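Local atomic coordinates of Carboxylesterase/phospholipase family protein (Francisella tularensis subsp. tularensis, PDB entry 4F21), a protein that probably hydrolyses carboxylic ester bonds as a serine hydrolase of the alpha/beta-hydrolase superfamily, with a large structural rearrangement that facilitates catalysis. Residues A[31-35]-A[63-67]; A[92-96]-A[198-202]; A[145-149]-A[167-173]; A[159-163]-A[236-240]. One frame throughout, in Å; residues are numbered along the deposited sequence.

Interaction 1: residues A[31-35]-A[63-67]; sequences EPAKQ and SLDEI
Lys34 is laid across Asp65 at one margin of the alpha/beta-hydrolase sheet, where the loop joining strands 27-30 and 38-44 meets the loop that leads into strand 67-72. The two side chains cross obliquely, and the contact is made by methylenes: CD of Lys34 lies 3.6 Å from CB of Asp65. Beyond CG the lysine is fully extended, every later torsion being close to 180°, which carries the ammonium past the carboxylate; NZ of Lys34 remains 4.1 Å from OD1 of Asp65, too far for a salt bridge, although the opposite charges probably still attract. The backbones meet beside these side chains. Lys34 N donates to Asp65 O over 2.7 Å, but the 128° angle at the hydrogen makes this a weak bond, and the Lys34 carbonyl oxygen lies near the same acceptor without being bonded to it.

Pro32 takes the other end of the contact. CB of its ring faces the backbone rather than a side chain, 3.2 Å from Asp65 O and 3.3 Å from Ile67 N, while the Ile67 side chain points away and packs on Phe38 and Val40 of strand 38-44. Glu66 has an extended chain whose carboxylate is turned to a different partner, since OE1 forms a salt bridge with Arg37. Its near end is what meets the first loop: CB of Glu66 lies 3.4 Å from Gln35 O, and the same oxygen receives a CA-H...O contact from Glu66 CA at 3.4 Å, with 131° at the hydrogen.

Interaction 2: residues A[92-96]-A[198-202]; sequences DIKSL and PEVLG
Ile93 meets the start of helix 199-210 through its CG2 methyl, which touches two residues at once: it lies 4.1 Å from CG of Pro198 and 4.2 Å from CD1 of Leu201. The side chains of Ile93 and Pro198 approach at about a right angle. With CG1 of Ile93 anti to the backbone N (chi1 -179°), it is the short CG2 branch that is left to do the touching. One residue further on, the backbone takes over: Lys94 O lies 3.8 Å from CG2 of Val200 and 4.2 Å from CD2 of Leu201, while the Lys94 side chain leaves its CA away from the helix.

The next shell fixes the helical side. Leu201 N is hydrogen-bonded to Pro198 O, which ties the proline to the first turn, and Glu199 OE1 is hydrogen-bonded to His203 NE2 and, weakly, to Tyr218 OH. Tyr166 touches both Leu201 and Leu96, so it links the two segments from outside. Pro198 lies near, though not against, Ser140, His226 and Asp194, whose arrangement is consistent with a catalytic triad.

The close contacts set methyl or ring carbon against carbon or carbonyl oxygen. What joins loop and helix here is van der Waals packing at the surface, with no directional polar bond between the segments.

Interaction 3: residues A[145-149]-A[167-173]; sequences IATYT and LPAWDNF
Tyr148 of helix 144-150 and Phe173, in the short helix 170-173, form the closest CA pair across the contact, at 7.4 Å, while residues 167-169 lead into that short helix with Ala169 at its N-cap. The contact thus joins helix 144-150 of the alpha/beta-hydrolase fold to the chain that follows strand 159-163. From the first helix the Tyr148 side chain reaches into this bend and is packed on both faces. On one face the Phe173 ring stacks against it, centroids 4.5 Å apart and planes inclined by 22°, with Phe173 CB also over the ring, 3.5 Å from Tyr148 CE1. Leu167 CD1 covers the opposite face as a CH-pi contact, 4.2 Å from the ring centroid and offset toward the rim. Trp170 comes in at an edge, its CE3 lying 4.0 Å from Tyr148 CE1.

Further out, Phe173 rests on Val107 and Ile110, and Leu167 on Leu205 of helix 199-210.

The phenol oxygen donates a hydrogen bond to Pro168 O, which lies in the ring plane; the modelled 2.3 Å between Tyr148 OH and Pro168 O is doubtful as a length. Carbon thus packs on both faces and at the Trp170 edge, while Pro168 O probably serves as the polar partner of the buried hydroxyl, whatever the true distance.

Interaction 4: residues A[159-163]-A[236-240]; sequences GIMAL and ISNFI
The Phe239 ring has Gly159 at its edge, with CZ 4.5 Å from the glycine CA, and the sulfur of Met161 set obliquely to it. This is the C-terminal helix of an alpha/beta-hydrolase fold lying on an interior strand of the sheet: the axes of segments 159-163 and 236-240 run nearly antiparallel, at 170°, and 10.5 Å apart. Beyond the two segments the Phe239 side chain also touches Ile135, Pro185 and Leu187, reaching the neighbouring strand 134-139 and the chain entering and forming strand 186-191.

Met161 SD lies 4.3 Å from the ring centroid and 48° off its normal, an oblique Met-aromatic contact, with SD 3.4 Å from Phe239 CD2. The two side chains run past each other in opposite directions. Phe239 has CG anti to its backbone N, which directs the ring at the strand. Along the strand, Leu163 points the same way as Met161 and sets CD2 4.0 Å from Ile236 CD1, whereas Ile160 points to the other side of the sheet, against Thr147 and Ala150.

The methionine finishes among the isoleucines of the helix. Its sulfur rests 3.8 Å from Ile236 CG2, and the bend at the last torsion, chi3 -71°, brings Met161 CE to 3.8 Å from Ile240 CD1.

In the fold
From the N terminus, interaction 1 closes first, joining two loops at the sheet margin that holds strands 27-30 and 67-72. Interaction 2 then opens at 92-96 and closes at 198-202, enclosing both segments of interaction 3 along the way. Interaction 4 starts at 159-163, between the halves of interaction 3, and ends in helix 230-243, so it crosses interactions 2 and 3 alike. Strand 159-163 is the common layer: helix 144-150 packs on one face of it and helix 230-243 on the other. Interaction 4 also touches interaction 1, through Ile240 and Ile67, while interactions 1 and 2 lie on opposite sides of the chain centre, their own centres about 38 Å apart.

Interaction 1: residues A[31-35]-A[63-67]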
loop_
_atom_site.group_PDB
_atom_site.type_symbol
_atom_site.label_atom_id
_atom_site.label_comp_id
_atom_site.label_asym_id
_atom_site.label_seq_id
_atom_site.Cartn_x
_atom_site.Cartn_y
_atom_site.Cartn_z
ATOM N N GLU A 31 -9.992 -17.378 2.535
ATOM C CA GLU A 31 -9.521 -18.180 3.651
ATOM C C GLU A 31 -8.546 -19.228 3.130
ATOM O O GLU A 31 -8.830 -19.908 2.145
ATOM C CB GLU A 31 -10.696 -18.846 4.366
ATOM C CG GLU A 31 -10.447 -19.121 5.837
ATOM C CD GLU A 31 -10.208 -17.849 6.628
ATOM O OE1 GLU A 31 -9.139 -17.731 7.265
ATOM O OE2 GLU A 31 -11.092 -16.967 6.613
ATOM N N PRO A 32 -7.383 -19.356 3.785
ATOM C CA PRO A 32 -6.324 -20.241 3.295
ATOM C C PRO A 32 -6.683 -21.713 3.463
ATOM O O PRO A 32 -7.579 -22.043 4.243
ATOM C CB PRO A 32 -5.135 -19.875 4.185
ATOM C CG PRO A 32 -5.754 -19.402 5.448
ATOM C CD PRO A 32 -7.002 -18.683 5.041
ATOM N N ALA A 33 -5.988 -22.577 2.731
ATOM C CA ALA A 33 -6.224 -24.015 2.788
ATOM C C ALA A 33 -5.975 -24.568 4.190
ATOM O O ALA A 33 -6.836 -25.239 4.761
ATOM C CB ALA A 33 -5.361 -24.736 1.762
ATOM N N LYS A 34 -4.798 -24.290 4.739
ATOM C CA LYS A 34 -4.500 -24.665 6.116
ATOM C C LYS A 34 -4.924 -23.530 7.043
ATOM O O LYS A 34 -5.545 -22.563 6.603
ATOM C CB LYS A 34 -3.010 -24.973 6.293
ATOM C CG LYS A 34 -2.497 -26.119 5.430
ATOM C CD LYS A 34 -1.022 -26.391 5.685
ATOM C CE LYS A 34 -0.511 -27.529 4.815
ATOM N NZ LYS A 34 0.930 -27.810 5.066
ATOM N N GLN A 35 -4.588 -23.651 8.324
ATOM C CA GLN A 35 -4.961 -22.644 9.310
ATOM C C GLN A 35 -4.374 -21.281 8.964
ATOM O O GLN A 35 -3.227 -21.183 8.537
ATOM C CB GLN A 35 -4.499 -23.070 10.704
ATOM C CG GLN A 35 -4.984 -22.160 11.815
ATOM C CD GLN A 35 -4.313 -22.455 13.138
ATOM O OE1 GLN A 35 -3.104 -22.682 13.197
ATOM N NE2 GLN A 35 -5.096 -22.458 14.211
ATOM N N SER A 63 3.583 -20.484 -0.893
ATOM C CA SER A 63 2.557 -21.297 -0.249
ATOM C C SER A 63 1.472 -20.423 0.376
ATOM O O SER A 63 1.743 -19.617 1.264
ATOM C CB SER A 63 3.172 -22.234 0.800
ATOM O OG SER A 63 3.821 -21.520 1.840
ATOM N N LEU A 64 0.246 -20.578 -0.112
ATOM C CA LEU A 64 -0.892 -19.857 0.436
ATOM C C LEU A 64 -1.692 -20.785 1.337
ATOM O O LEU A 64 -2.891 -20.598 1.545
ATOM C CB LEU A 64 -1.772 -19.298 -0.681
ATOM C CG LEU A 64 -1.086 -18.292 -1.607
ATOM C CD1 LEU A 64 -2.068 -17.770 -2.636
ATOM C CD2 LEU A 64 -0.463 -17.142 -0.820
ATOM N N ASP A 65 -1.006 -21.794 1.860
ATOM C CA ASP A 65 -1.579 -22.693 2.849
ATOM C C ASP A 65 -2.013 -21.936 4.102
ATOM O O ASP A 65 -3.045 -22.247 4.690
ATOM C CB ASP A 65 -0.572 -23.781 3.224
ATOM C CG ASP A 65 -0.449 -24.854 2.160
ATOM O OD1 ASP A 65 0.687 -25.292 1.881
ATOM O OD2 ASP A 65 -1.490 -25.265 1.607
ATOM N N GLU A 66 -1.232 -20.937 4.502
ATOM C CA GLU A 66 -1.481 -20.244 5.763
ATOM C C GLU A 66 -1.633 -18.731 5.615
ATOM O O GLU A 66 -1.238 -17.979 6.506
ATOM C CB GLU A 66 -0.356 -20.542 6.755
ATOM C CG GLU A 66 -0.051 -22.016 6.931
ATOM C CD GLU A 66 0.995 -22.266 7.997
ATOM O OE1 GLU A 66 0.638 -22.248 9.194
ATOM O OE2 GLU A 66 2.173 -22.479 7.638
ATOM N N ILE A 67 -2.207 -18.285 4.503
ATOM C CA ILE A 67 -2.349 -16.851 4.256
ATOM C C ILE A 67 -3.785 -16.431 3.932
ATOM O O ILE A 67 -4.340 -16.821 2.904
ATOM C CB ILE A 67 -1.407 -16.373 3.128
ATOM C CG1 ILE A 67 0.049 -16.658 3.494
ATOM C CG2 ILE A 67 -1.591 -14.890 2.870
ATOM C CD1 ILE A 67 1.039 -16.226 2.445
#

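Interaction 2: residues A[92-96]-A[198-202]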
loop_
_atom_site.group_PDB
_atom_site.type_symbol
_atom_site.label_atom_id
_atom_site.label_comp_id
_atom_site.label_asym_id
_atom_site.label_seq_id
_atom_site.Cartn_x
_atom_site.Cartn_y
_atom_site.Cartn_z
ATOM N N ASP A 92 3.096 16.810 -16.564
ATOM C CA ASP A 92 4.425 16.267 -16.329
ATOM C C ASP A 92 4.935 16.666 -14.950
ATOM O O ASP A 92 6.062 17.138 -14.813
ATOM C CB ASP A 92 5.394 16.768 -17.402
ATOM C CG ASP A 92 5.386 18.280 -17.538
ATOM O OD1 ASP A 92 5.946 18.789 -18.526
ATOM O OD2 ASP A 92 4.817 18.964 -16.663
ATOM N N ILE A 93 4.096 16.483 -13.935
ATOM C CA ILE A 93 4.428 16.874 -12.565
ATOM C C ILE A 93 5.720 16.211 -12.067
ATOM O O ILE A 93 6.027 15.077 -12.436
ATOM C CB ILE A 93 3.252 16.577 -11.605
ATOM C CG1 ILE A 93 3.586 17.017 -10.175
ATOM C CG2 ILE A 93 2.867 15.109 -11.672
ATOM C CD1 ILE A 93 2.524 16.681 -9.162
ATOM N N LYS A 94 6.477 16.930 -11.240
ATOM C CA LYS A 94 7.778 16.461 -10.777
ATOM C C LYS A 94 7.957 16.523 -9.256
ATOM O O LYS A 94 8.820 15.840 -8.703
ATOM C CB LYS A 94 8.890 17.271 -11.444
ATOM C CG LYS A 94 8.918 17.192 -12.961
ATOM C CD LYS A 94 9.749 18.324 -13.562
ATOM C CE LYS A 94 11.157 18.396 -12.964
ATOM N NZ LYS A 94 11.267 19.312 -11.787
ATOM N N SER A 95 7.159 17.349 -8.584
ATOM C CA SER A 95 7.293 17.518 -7.137
ATOM C C SER A 95 6.025 18.072 -6.492
ATOM O O SER A 95 5.087 18.473 -7.180
ATOM C CB SER A 95 8.479 18.431 -6.805
ATOM O OG SER A 95 8.223 19.768 -7.199
ATOM N N LEU A 96 6.012 18.097 -5.163
ATOM C CA LEU A 96 4.872 18.615 -4.415
ATOM C C LEU A 96 5.282 19.736 -3.463
ATOM O O LEU A 96 5.623 19.490 -2.306
ATOM C CB LEU A 96 4.183 17.488 -3.645
ATOM C CG LEU A 96 3.558 16.395 -4.513
ATOM C CD1 LEU A 96 2.886 15.335 -3.655
ATOM C CD2 LEU A 96 2.569 17.007 -5.489
ATOM N N PRO A 198 3.916 9.555 -12.248
ATOM C CA PRO A 198 5.319 9.535 -12.691
ATOM C C PRO A 198 6.281 8.899 -11.685
ATOM O O PRO A 198 5.985 8.851 -10.493
ATOM C CB PRO A 198 5.641 11.020 -12.884
ATOM C CG PRO A 198 4.329 11.638 -13.220
ATOM C CD PRO A 198 3.327 10.900 -12.374
ATOM N N GLU A 199 7.430 8.436 -12.175
ATOM C CA GLU A 199 8.361 7.642 -11.376
ATOM C C GLU A 199 9.037 8.415 -10.242
ATOM O O GLU A 199 9.307 7.855 -9.174
ATOM C CB GLU A 199 9.425 7.001 -12.276
ATOM C CG GLU A 199 10.259 5.942 -11.571
ATOM C CD GLU A 199 11.499 5.544 -12.345
ATOM O OE1 GLU A 199 12.336 4.811 -11.780
ATOM O OE2 GLU A 199 11.636 5.963 -13.514
ATOM N N VAL A 200 9.309 9.696 -10.476
ATOM C CA VAL A 200 9.969 10.543 -9.480
ATOM C C VAL A 200 9.139 10.721 -8.208
ATOM O O VAL A 200 9.660 11.126 -7.169
ATOM C CB VAL A 200 10.330 11.930 -10.053
ATOM C CG1 VAL A 200 11.464 11.809 -11.059
ATOM C CG2 VAL A 200 9.108 12.583 -10.682
ATOM N N LEU A 201 7.848 10.416 -8.297
ATOM C CA LEU A 201 6.966 10.461 -7.139
ATOM C C LEU A 201 7.091 9.175 -6.321
ATOM O O LEU A 201 6.914 9.177 -5.100
ATOM C CB LEU A 201 5.523 10.694 -7.586
ATOM C CG LEU A 201 5.323 11.985 -8.387
ATOM C CD1 LEU A 201 3.880 12.143 -8.838
ATOM C CD2 LEU A 201 5.766 13.195 -7.576
ATOM N N GLY A 202 7.400 8.077 -7.006
ATOM C CA GLY A 202 7.702 6.823 -6.341
ATOM C C GLY A 202 9.055 6.922 -5.666
ATOM O O GLY A 202 9.236 6.452 -4.536
#

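Interaction 3: residues A[145-149]-A[167-173]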
loop_
_atom_site.group_PDB
_atom_site.type_symbol
_atom_site.label_atom_id
_atom_site.label_comp_id
_atom_site.label_asym_id
_atom_site.label_seq_id
_atom_site.Cartn_x
_atom_site.Cartn_y
_atom_site.Cartn_z
ATOM N N ILE A 145 -2.848 4.661 1.579
ATOM C CA ILE A 145 -3.485 4.275 2.837
ATOM C C ILE A 145 -2.814 3.060 3.484
ATOM O O ILE A 145 -3.204 2.628 4.568
ATOM C CB ILE A 145 -4.993 4.003 2.627
ATOM C CG1 ILE A 145 -5.572 4.988 1.611
ATOM C CG2 ILE A 145 -5.761 4.117 3.936
ATOM C CD1 ILE A 145 -5.598 6.425 2.093
ATOM N N ALA A 146 -1.799 2.515 2.821
ATOM C CA ALA A 146 -1.076 1.367 3.362
ATOM C C ALA A 146 0.185 1.808 4.092
ATOM O O ALA A 146 0.476 1.346 5.199
ATOM C CB ALA A 146 -0.732 0.389 2.255
ATOM N N THR A 147 0.932 2.705 3.458
ATOM C CA THR A 147 2.171 3.216 4.026
ATOM C C THR A 147 1.877 4.072 5.250
ATOM O O THR A 147 2.243 3.703 6.370
ATOM C CB THR A 147 2.977 4.020 2.982
ATOM O OG1 THR A 147 3.401 3.143 1.930
ATOM C CG2 THR A 147 4.199 4.650 3.612
ATOM N N TYR A 148 1.190 5.194 5.025
ATOM C CA TYR A 148 0.805 6.134 6.084
ATOM C C TYR A 148 0.204 5.453 7.303
ATOM O O TYR A 148 0.489 5.836 8.435
ATOM C CB TYR A 148 -0.195 7.166 5.556
ATOM C CG TYR A 148 0.435 8.391 4.932
ATOM C CD1 TYR A 148 1.633 8.904 5.411
ATOM C CD2 TYR A 148 -0.173 9.036 3.865
ATOM C CE1 TYR A 148 2.207 10.023 4.840
ATOM C CE2 TYR A 148 0.390 10.151 3.291
ATOM C CZ TYR A 148 1.579 10.642 3.781
ATOM O OH TYR A 148 2.139 11.755 3.202
ATOM N N THR A 149 -0.637 4.453 7.063
ATOM C CA THR A 149 -1.226 3.679 8.146
ATOM C C THR A 149 -0.143 2.992 8.971
ATOM O O THR A 149 -0.033 3.214 10.179
ATOM C CB THR A 149 -2.199 2.611 7.610
ATOM O OG1 THR A 149 -3.303 3.253 6.960
ATOM C CG2 THR A 149 -2.714 1.738 8.746
ATOM N N LEU A 167 3.368 10.052 -2.441
ATOM C CA LEU A 167 3.213 10.319 -1.015
ATOM C C LEU A 167 2.657 11.722 -0.774
ATOM O O LEU A 167 3.421 12.665 -0.571
ATOM C CB LEU A 167 4.557 10.150 -0.306
ATOM C CG LEU A 167 4.546 9.635 1.133
ATOM C CD1 LEU A 167 3.660 8.407 1.253
ATOM C CD2 LEU A 167 5.959 9.310 1.585
ATOM N N PRO A 168 1.320 11.862 -0.793
ATOM C CA PRO A 168 0.650 13.159 -0.653
ATOM C C PRO A 168 0.530 13.591 0.801
ATOM O O PRO A 168 0.647 12.755 1.697
ATOM C CB PRO A 168 -0.745 12.878 -1.210
ATOM C CG PRO A 168 -0.988 11.469 -0.841
ATOM C CD PRO A 168 0.349 10.768 -0.964
ATOM N N ALA A 169 0.295 14.883 1.018
ATOM C CA ALA A 169 0.107 15.442 2.356
ATOM C C ALA A 169 1.213 15.024 3.321
ATOM O O ALA A 169 0.960 14.783 4.501
ATOM C CB ALA A 169 -1.259 15.058 2.911
ATOM N N TRP A 170 2.437 14.940 2.807
ATOM C CA TRP A 170 3.586 14.533 3.607
ATOM C C TRP A 170 3.805 15.471 4.791
ATOM O O TRP A 170 4.327 15.061 5.824
ATOM C CB TRP A 170 4.842 14.441 2.734
ATOM C CG TRP A 170 6.106 14.140 3.493
ATOM C CD1 TRP A 170 7.138 15.000 3.737
ATOM C CD2 TRP A 170 6.467 12.896 4.107
ATOM N NE1 TRP A 170 8.118 14.367 4.461
ATOM C CE2 TRP A 170 7.731 13.076 4.702
ATOM C CE3 TRP A 170 5.845 11.649 4.209
ATOM C CZ2 TRP A 170 8.384 12.057 5.389
ATOM C CZ3 TRP A 170 6.496 10.639 4.889
ATOM C CH2 TRP A 170 7.752 10.848 5.470
ATOM N N ASP A 171 3.386 16.724 4.642
ATOM C CA ASP A 171 3.492 17.699 5.722
ATOM C C ASP A 171 2.528 17.406 6.874
ATOM O O ASP A 171 2.864 17.621 8.039
ATOM C CB ASP A 171 3.279 19.120 5.193
ATOM C CG ASP A 171 4.555 19.742 4.663
ATOM O OD1 ASP A 171 5.488 18.983 4.324
ATOM O OD2 ASP A 171 4.627 20.987 4.586
ATOM N N ASN A 172 1.337 16.912 6.547
ATOM C CA ASN A 172 0.318 16.641 7.557
ATOM C C ASN A 172 0.536 15.356 8.348
ATOM O O ASN A 172 0.036 15.218 9.466
ATOM C CB ASN A 172 -1.075 16.610 6.923
ATOM C CG ASN A 172 -1.672 17.991 6.756
ATOM O OD1 ASN A 172 -1.307 18.930 7.463
ATOM N ND2 ASN A 172 -2.604 18.119 5.824
ATOM N N PHE A 173 1.279 14.418 7.770
ATOM C CA PHE A 173 1.420 13.095 8.366
ATOM C C PHE A 173 2.836 12.782 8.859
ATOM O O PHE A 173 3.067 11.734 9.458
ATOM C CB PHE A 173 0.971 12.019 7.373
ATOM C CG PHE A 173 -0.489 12.088 7.010
ATOM C CD1 PHE A 173 -1.416 11.284 7.654
ATOM C CD2 PHE A 173 -0.934 12.948 6.018
ATOM C CE1 PHE A 173 -2.756 11.340 7.319
ATOM C CE2 PHE A 173 -2.273 13.010 5.681
ATOM C CZ PHE A 173 -3.185 12.206 6.332
#

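Interaction 4: residues A[159-163]-A[236-240]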
loop_
_atom_site.group_PDB
_atom_site.type_symbol
_atom_site.label_atom_id
_atom_site.label_comp_id
_atom_site.label_asym_id
_atom_site.label_seq_id
_atom_site.Cartn_x
_atom_site.Cartn_y
_atom_site.Cartn_z
ATOM N N GLY A 159 4.406 -5.513 7.060
ATOM C CA GLY A 159 5.031 -5.007 5.854
ATOM C C GLY A 159 4.166 -4.041 5.075
ATOM O O GLY A 159 2.968 -3.920 5.322
ATOM N N ILE A 160 4.788 -3.339 4.135
ATOM C CA ILE A 160 4.079 -2.434 3.242
ATOM C C ILE A 160 4.487 -2.740 1.809
ATOM O O ILE A 160 5.673 -2.893 1.517
ATOM C CB ILE A 160 4.414 -0.958 3.534
ATOM C CG1 ILE A 160 4.178 -0.624 5.008
ATOM C CG2 ILE A 160 3.599 -0.042 2.638
ATOM C CD1 ILE A 160 4.743 0.723 5.415
ATOM N N MET A 161 3.513 -2.837 0.913
ATOM C CA MET A 161 3.831 -3.006 -0.502
ATOM C C MET A 161 3.262 -1.880 -1.363
ATOM O O MET A 161 2.177 -1.996 -1.938
ATOM C CB MET A 161 3.394 -4.380 -1.016
ATOM C CG MET A 161 4.228 -5.527 -0.464
ATOM S SD MET A 161 4.037 -7.073 -1.377
ATOM C CE MET A 161 2.376 -7.555 -0.921
ATOM N N ALA A 162 4.011 -0.786 -1.440
ATOM C CA ALA A 162 3.608 0.369 -2.224
ATOM C C ALA A 162 3.825 0.099 -3.708
ATOM O O ALA A 162 4.931 -0.233 -4.133
ATOM C CB ALA A 162 4.378 1.605 -1.786
ATOM N N LEU A 163 2.758 0.241 -4.487
ATOM C CA LEU A 163 2.792 -0.048 -5.914
ATOM C C LEU A 163 2.208 1.119 -6.693
ATOM O O LEU A 163 1.007 1.380 -6.618
ATOM C CB LEU A 163 1.984 -1.313 -6.218
ATOM C CG LEU A 163 2.310 -2.576 -5.419
ATOM C CD1 LEU A 163 1.066 -3.430 -5.251
ATOM C CD2 LEU A 163 3.400 -3.369 -6.104
ATOM N N ILE A 236 6.641 -9.506 -5.917
ATOM C CA ILE A 236 5.642 -9.368 -4.865
ATOM C C ILE A 236 5.526 -10.687 -4.118
ATOM O O ILE A 236 5.591 -10.737 -2.878
ATOM C CB ILE A 236 4.269 -9.021 -5.475
ATOM C CG1 ILE A 236 4.264 -7.589 -6.014
ATOM C CG2 ILE A 236 3.158 -9.205 -4.456
ATOM C CD1 ILE A 236 3.018 -7.252 -6.781
ATOM N N SER A 237 5.348 -11.752 -4.896
ATOM C CA SER A 237 5.366 -13.115 -4.386
ATOM C C SER A 237 6.582 -13.317 -3.495
ATOM O O SER A 237 6.462 -13.703 -2.332
ATOM C CB SER A 237 5.407 -14.103 -5.553
ATOM O OG SER A 237 6.005 -15.325 -5.166
ATOM N N ASN A 238 7.756 -13.020 -4.040
ATOM C CA ASN A 238 8.997 -13.166 -3.298
ATOM C C ASN A 238 9.056 -12.310 -2.027
ATOM O O ASN A 238 9.711 -12.685 -1.054
ATOM C CB ASN A 238 10.204 -12.913 -4.208
ATOM C CG ASN A 238 10.436 -14.046 -5.194
ATOM O OD1 ASN A 238 10.457 -13.841 -6.407
ATOM N ND2 ASN A 238 10.604 -15.254 -4.672
ATOM N N PHE A 239 8.356 -11.178 -2.023
ATOM C CA PHE A 239 8.284 -10.344 -0.822
ATOM C C PHE A 239 7.463 -11.034 0.255
ATOM O O PHE A 239 7.918 -11.177 1.389
ATOM C CB PHE A 239 7.688 -8.966 -1.119
ATOM C CG PHE A 239 7.581 -8.075 0.098
ATOM C CD1 PHE A 239 8.636 -7.257 0.473
ATOM C CD2 PHE A 239 6.427 -8.057 0.867
ATOM C CE1 PHE A 239 8.541 -6.437 1.587
ATOM C CE2 PHE A 239 6.327 -7.242 1.982
ATOM C CZ PHE A 239 7.385 -6.430 2.340
ATOM N N ILE A 240 6.248 -11.444 -0.100
ATOM C CA ILE A 240 5.405 -12.194 0.831
ATOM C C ILE A 240 6.135 -13.428 1.381
ATOM O O ILE A 240 6.025 -13.752 2.566
ATOM C CB ILE A 240 4.067 -12.594 0.177
ATOM C CG1 ILE A 240 3.229 -11.341 -0.100
ATOM C CG2 ILE A 240 3.299 -13.571 1.058
ATOM C CD1 ILE A 240 2.527 -11.353 -1.438
#